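Side-chain contacts in probable 2-phosphosulfolactate phosphatase (Clostridium acetobutylicum, PDB 1VR0), which probably hydrolyses (2R)-O-phospho-3-sulfolactate to (2R)-3-sulfolactate and phosphate, using magnesium as cofactor: residues Asp166-Ser171 against Gln195-Thr200; Tyr173-Val178 against Leu185-Ala190. All coordinates share one frame; numbering follows the deposited sequence.

Contact 1: Asp166-Ser171 against Gln195-Thr200; sequences DDFICS and QYVYKT. With MG (magnesium ion), chain D.
With chi1 at -170°, Ile169 extends CG1 away from its backbone N and, with a near-extended chi2, carries CD1 out to Val197, while Val197, whose CG1 likewise lies opposite its N (171°), offers both branches to helix 165-181. CD1 of Ile169 reaches CG1 of Val197 at 4.1 Å. The other branch, Val197 CG2, lies at the edge of the Phe168 ring and near its plane, 3.9 Å from CE2. Tyr198 meets Ile169 mainly through CB, 3.8 Å from Ile169 O and 4.1 Å from Ile169 CG1, and its hydroxyl is hydrogen-bonded to NZ of Lys232. All three side-chain pairs meet at about a right angle. The short helical segments pass 7.8 Å apart, crossing at -85°, and no hydrogen bond joins them. Asp167, next in sequence to Phe168, binds magnesium through OD2 at 2.4 Å. A water on the metal donates to both Asp167 OD1 and Asp166 OD2, tying the two carboxylates together, and Met39 N also bonds Asp167 OD1. Thr193 of the second subunit packs on Phe168 and Val197. The contact is a near-perpendicular helix-helix packing behind the magnesium site, which Asp38 and Gly158 (through its carbonyl O) complete, in the ComB phosphatase fold.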
# COMPACT_ATOMS: atom_id res chain seq x y z
N ASP A 166 -11.71 -2.45 -2.48
CA ASP A 166 -12.29 -3.59 -3.24
C ASP A 166 -11.18 -4.53 -3.73
O ASP A 166 -11.21 -5.75 -3.47
CB ASP A 166 -13.18 -3.13 -4.42
CG ASP A 166 -12.52 -2.07 -5.30
OD1 ASP A 166 -11.51 -1.45 -4.91
OD2 ASP A 166 -13.02 -1.82 -6.40
N ASP A 167 -10.18 -3.99 -4.40
CA ASP A 167 -9.15 -4.84 -4.96
C ASP A 167 -8.34 -5.49 -3.82
O ASP A 167 -7.88 -6.59 -3.94
CB ASP A 167 -8.24 -4.06 -5.95
CG ASP A 167 -9.00 -3.64 -7.22
OD1 ASP A 167 -9.96 -4.34 -7.57
OD2 ASP A 167 -8.67 -2.63 -7.87
N PHE A 168 -8.18 -4.78 -2.71
CA PHE A 168 -7.36 -5.23 -1.61
C PHE A 168 -8.02 -6.41 -0.90
O PHE A 168 -7.35 -7.41 -0.60
CB PHE A 168 -7.15 -4.07 -0.65
CG PHE A 168 -6.07 -4.28 0.40
CD1 PHE A 168 -4.73 -4.30 0.05
CD2 PHE A 168 -6.39 -4.38 1.76
CE1 PHE A 168 -3.73 -4.46 1.03
CE2 PHE A 168 -5.40 -4.54 2.72
CZ PHE A 168 -4.07 -4.57 2.35
N ILE A 169 -9.32 -6.31 -0.62
CA ILE A 169 -9.99 -7.40 0.09
C ILE A 169 -10.07 -8.63 -0.80
O ILE A 169 -9.99 -9.76 -0.33
CB ILE A 169 -11.37 -6.99 0.64
CG1 ILE A 169 -11.91 -8.08 1.59
CG2 ILE A 169 -12.36 -6.69 -0.46
CD1 ILE A 169 -13.06 -7.60 2.52
N CYS A 170 -10.24 -8.39 -2.10
CA CYS A 170 -10.30 -9.47 -3.06
C CYS A 170 -8.95 -10.17 -3.10
O CYS A 170 -8.92 -11.38 -3.15
CB CYS A 170 -10.65 -8.92 -4.43
SG CYS A 170 -10.85 -10.25 -5.65
N SER A 171 -7.85 -9.40 -3.04
CA SER A 171 -6.52 -10.01 -2.89
C SER A 171 -6.44 -10.90 -1.68
O SER A 171 -5.93 -12.00 -1.74
CB SER A 171 -5.45 -8.96 -2.71
OG SER A 171 -5.44 -8.03 -3.78
N GLN A 195 -4.99 -10.23 3.65
CA GLN A 195 -5.60 -11.46 4.13
C GLN A 195 -6.34 -11.22 5.45
O GLN A 195 -7.41 -11.76 5.67
CB GLN A 195 -4.50 -12.52 4.27
CG GLN A 195 -5.01 -13.93 4.51
CD GLN A 195 -5.27 -14.22 5.95
OE1 GLN A 195 -4.65 -13.59 6.84
NE2 GLN A 195 -6.23 -15.12 6.23
N TYR A 196 -5.76 -10.37 6.30
CA TYR A 196 -6.35 -10.02 7.58
C TYR A 196 -7.69 -9.32 7.41
O TYR A 196 -8.67 -9.66 8.11
CB TYR A 196 -5.42 -9.12 8.40
CG TYR A 196 -6.11 -8.56 9.62
CD1 TYR A 196 -6.40 -9.38 10.71
CD2 TYR A 196 -6.52 -7.22 9.67
CE1 TYR A 196 -7.06 -8.87 11.82
CE2 TYR A 196 -7.18 -6.71 10.78
CZ TYR A 196 -7.45 -7.54 11.86
OH TYR A 196 -8.13 -7.05 12.97
N VAL A 197 -7.72 -8.36 6.48
CA VAL A 197 -8.92 -7.60 6.18
C VAL A 197 -10.00 -8.55 5.67
O VAL A 197 -11.19 -8.45 6.09
CB VAL A 197 -8.65 -6.50 5.12
CG1 VAL A 197 -9.96 -5.85 4.65
CG2 VAL A 197 -7.73 -5.46 5.68
N TYR A 198 -9.61 -9.46 4.77
CA TYR A 198 -10.55 -10.45 4.26
C TYR A 198 -11.04 -11.36 5.38
O TYR A 198 -12.24 -11.50 5.60
CB TYR A 198 -9.97 -11.31 3.13
CG TYR A 198 -10.84 -12.50 2.91
CD1 TYR A 198 -12.04 -12.35 2.23
CD2 TYR A 198 -10.54 -13.75 3.49
CE1 TYR A 198 -12.91 -13.42 2.07
CE2 TYR A 198 -11.42 -14.84 3.33
CZ TYR A 198 -12.60 -14.66 2.61
OH TYR A 198 -13.50 -15.69 2.40
N LYS A 199 -10.10 -11.97 6.09
CA LYS A 199 -10.40 -12.98 7.12
C LYS A 199 -11.40 -12.40 8.15
O LYS A 199 -12.25 -13.12 8.64
CB LYS A 199 -9.04 -13.38 7.71
CG LYS A 199 -8.89 -14.47 8.74
CD LYS A 199 -7.50 -14.22 9.57
CE LYS A 199 -6.50 -15.45 9.63
NZ LYS A 199 -6.50 -16.10 11.00
N THR A 200 -11.34 -11.10 8.42
CA THR A 200 -12.27 -10.45 9.37
C THR A 200 -13.54 -9.88 8.72
O THR A 200 -14.29 -9.17 9.37
CB THR A 200 -11.54 -9.30 10.16
OG1 THR A 200 -10.83 -8.46 9.25
CG2 THR A 200 -10.56 -9.85 11.14
MG MG D . -10.08 -1.34 -9.27
O HOH W 1 -11.99 -2.88 -8.63
O HOH W 2 -11.60 0.18 -8.03

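Contact 2: Tyr173-Val178 against Leu185-Ala190; sequences YIINCV and LELTDA
Leu185, Ile175 and Val178 bury the most surface here, and Leu187 completes two methyl-to-methyl pairs. Leu185 reaches from its strand to Val178, where CD1 comes within 3.8 Å of CG1; CD2 of Leu185 is slightly farther from the same methyl, at 4.1 Å, so the leucine fork straddles a single valine branch. That branch, Val178 CG1, is placed opposite the backbone N by a chi1 of 169°. Ile175, one helical turn earlier, presents its CG2 branch to Leu187 CD1 at 3.8 Å. The nearest CA pairs, Ile175 with Leu187 and Val178 with Leu185, are almost equally spaced, at 8.9 and 8.8 Å. Helix 165-181 therefore runs antiparallel to strand 185-187, the edge strand of a mixed sheet, and covers one of its faces: this is the helix-strand half of a beta-alpha-beta crossover from strand 152-156 back to the same sheet, parallel to that strand, on the far side of strand 13-18. Ile15 of strand 13-18 touches Val178, Leu185 and Leu187. Thr188 N-caps helix 189-199, its OG1 making a weak capping bond to Ala191 N and a hydrogen bond to Asp16 OD1. Asp189 bonds the backbone N of Ile165 and Lys212, both of the second subunit.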
# COMPACT_ATOMS: atom_id res chain seq x y z
N TYR A 173 -8.90 -12.42 -0.09
CA TYR A 173 -9.69 -13.61 -0.29
C TYR A 173 -8.89 -14.66 -1.03
O TYR A 173 -8.92 -15.86 -0.65
CB TYR A 173 -10.95 -13.26 -1.08
CG TYR A 173 -11.70 -14.42 -1.62
CD1 TYR A 173 -12.11 -15.47 -0.80
CD2 TYR A 173 -12.08 -14.45 -2.97
CE1 TYR A 173 -12.86 -16.51 -1.32
CE2 TYR A 173 -12.82 -15.49 -3.48
CZ TYR A 173 -13.20 -16.52 -2.66
OH TYR A 173 -13.94 -17.56 -3.21
N ILE A 174 -8.20 -14.22 -2.07
CA ILE A 174 -7.45 -15.13 -2.92
C ILE A 174 -6.26 -15.72 -2.15
O ILE A 174 -5.99 -16.91 -2.23
CB ILE A 174 -7.06 -14.43 -4.21
CG1 ILE A 174 -8.35 -14.17 -5.02
CG2 ILE A 174 -6.07 -15.24 -5.02
CD1 ILE A 174 -8.17 -13.49 -6.34
N ILE A 175 -5.57 -14.87 -1.40
CA ILE A 175 -4.45 -15.29 -0.58
C ILE A 175 -4.96 -16.34 0.42
O ILE A 175 -4.36 -17.38 0.61
CB ILE A 175 -3.83 -14.09 0.13
CG1 ILE A 175 -3.10 -13.23 -0.91
CG2 ILE A 175 -2.89 -14.51 1.24
CD1 ILE A 175 -2.79 -11.82 -0.43
N ASN A 176 -6.12 -16.08 1.00
CA ASN A 176 -6.71 -17.00 1.93
C ASN A 176 -6.96 -18.35 1.32
O ASN A 176 -6.78 -19.36 1.96
CB ASN A 176 -8.02 -16.46 2.48
CG ASN A 176 -8.39 -17.10 3.78
OD1 ASN A 176 -9.22 -17.99 3.84
ND2 ASN A 176 -7.72 -16.70 4.83
N CYS A 177 -7.42 -18.36 0.08
CA CYS A 177 -7.70 -19.59 -0.66
C CYS A 177 -6.43 -20.35 -0.98
O CYS A 177 -6.44 -21.60 -1.05
CB CYS A 177 -8.41 -19.25 -1.97
SG CYS A 177 -10.14 -18.64 -1.84
N VAL A 178 -5.34 -19.62 -1.21
CA VAL A 178 -4.05 -20.24 -1.39
C VAL A 178 -3.63 -20.91 -0.09
O VAL A 178 -3.14 -22.03 -0.10
CB VAL A 178 -2.97 -19.23 -1.84
CG1 VAL A 178 -1.56 -19.86 -1.76
CG2 VAL A 178 -3.25 -18.76 -3.26
N LEU A 185 4.10 -21.19 2.83
CA LEU A 185 3.96 -19.84 2.31
C LEU A 185 4.77 -18.85 3.09
O LEU A 185 5.02 -19.05 4.25
CB LEU A 185 2.52 -19.40 2.42
CG LEU A 185 1.57 -20.00 1.41
CD1 LEU A 185 0.27 -19.24 1.52
CD2 LEU A 185 2.15 -19.87 0.02
N GLU A 186 5.16 -17.78 2.43
CA GLU A 186 5.71 -16.57 3.12
C GLU A 186 5.06 -15.31 2.56
O GLU A 186 5.34 -14.94 1.43
CB GLU A 186 7.22 -16.53 2.95
CG GLU A 186 7.82 -15.23 3.39
CD GLU A 186 9.32 -15.24 3.35
OE1 GLU A 186 9.91 -15.88 2.42
OE2 GLU A 186 9.91 -14.60 4.26
N LEU A 187 4.19 -14.66 3.33
CA LEU A 187 3.53 -13.43 2.88
C LEU A 187 4.36 -12.20 3.22
O LEU A 187 5.00 -12.15 4.27
CB LEU A 187 2.17 -13.31 3.53
CG LEU A 187 1.25 -14.51 3.53
CD1 LEU A 187 -0.16 -14.04 3.79
CD2 LEU A 187 1.30 -15.25 2.22
N THR A 188 4.35 -11.19 2.34
CA THR A 188 4.83 -9.87 2.71
C THR A 188 3.78 -9.23 3.60
O THR A 188 2.63 -9.67 3.64
CB THR A 188 5.05 -8.94 1.51
OG1 THR A 188 3.81 -8.67 0.84
CG2 THR A 188 6.02 -9.52 0.57
N ASP A 189 4.18 -8.18 4.30
CA ASP A 189 3.27 -7.50 5.22
C ASP A 189 2.01 -6.99 4.48
O ASP A 189 0.92 -7.00 5.04
CB ASP A 189 4.01 -6.35 5.92
CG ASP A 189 4.85 -6.81 7.11
OD1 ASP A 189 5.18 -8.02 7.19
OD2 ASP A 189 5.19 -5.96 7.98
N ALA A 190 2.17 -6.55 3.23
CA ALA A 190 1.04 -6.06 2.44
C ALA A 190 0.04 -7.16 2.20
O ALA A 190 -1.16 -6.93 2.29
CB ALA A 190 1.51 -5.50 1.09

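Overall arrangement
From the N terminus, strand 13-18 comes first, and strand 185-187 later adds beside it. Helix 165-181 supplies the first side of both contacts: residues 166-171 near its start for contact 1, then 173-178 for contact 2. Contact 2 closes first, across a short turn to strand 185-187, and lies nested inside the longer loop that contact 1 closes when helix 189-199 comes back across the start of helix 165-181. Their centres are 10 Å apart. They also meet directly, with Tyr198 OH 3.5 Å from Tyr173 CD1 and Phe168 CZ 3.7 Å from Ala190 O. Together they tie the magnesium end of helix 165-181 to helix 189-199, and its later turns to the sheet edge, beside the second subunit.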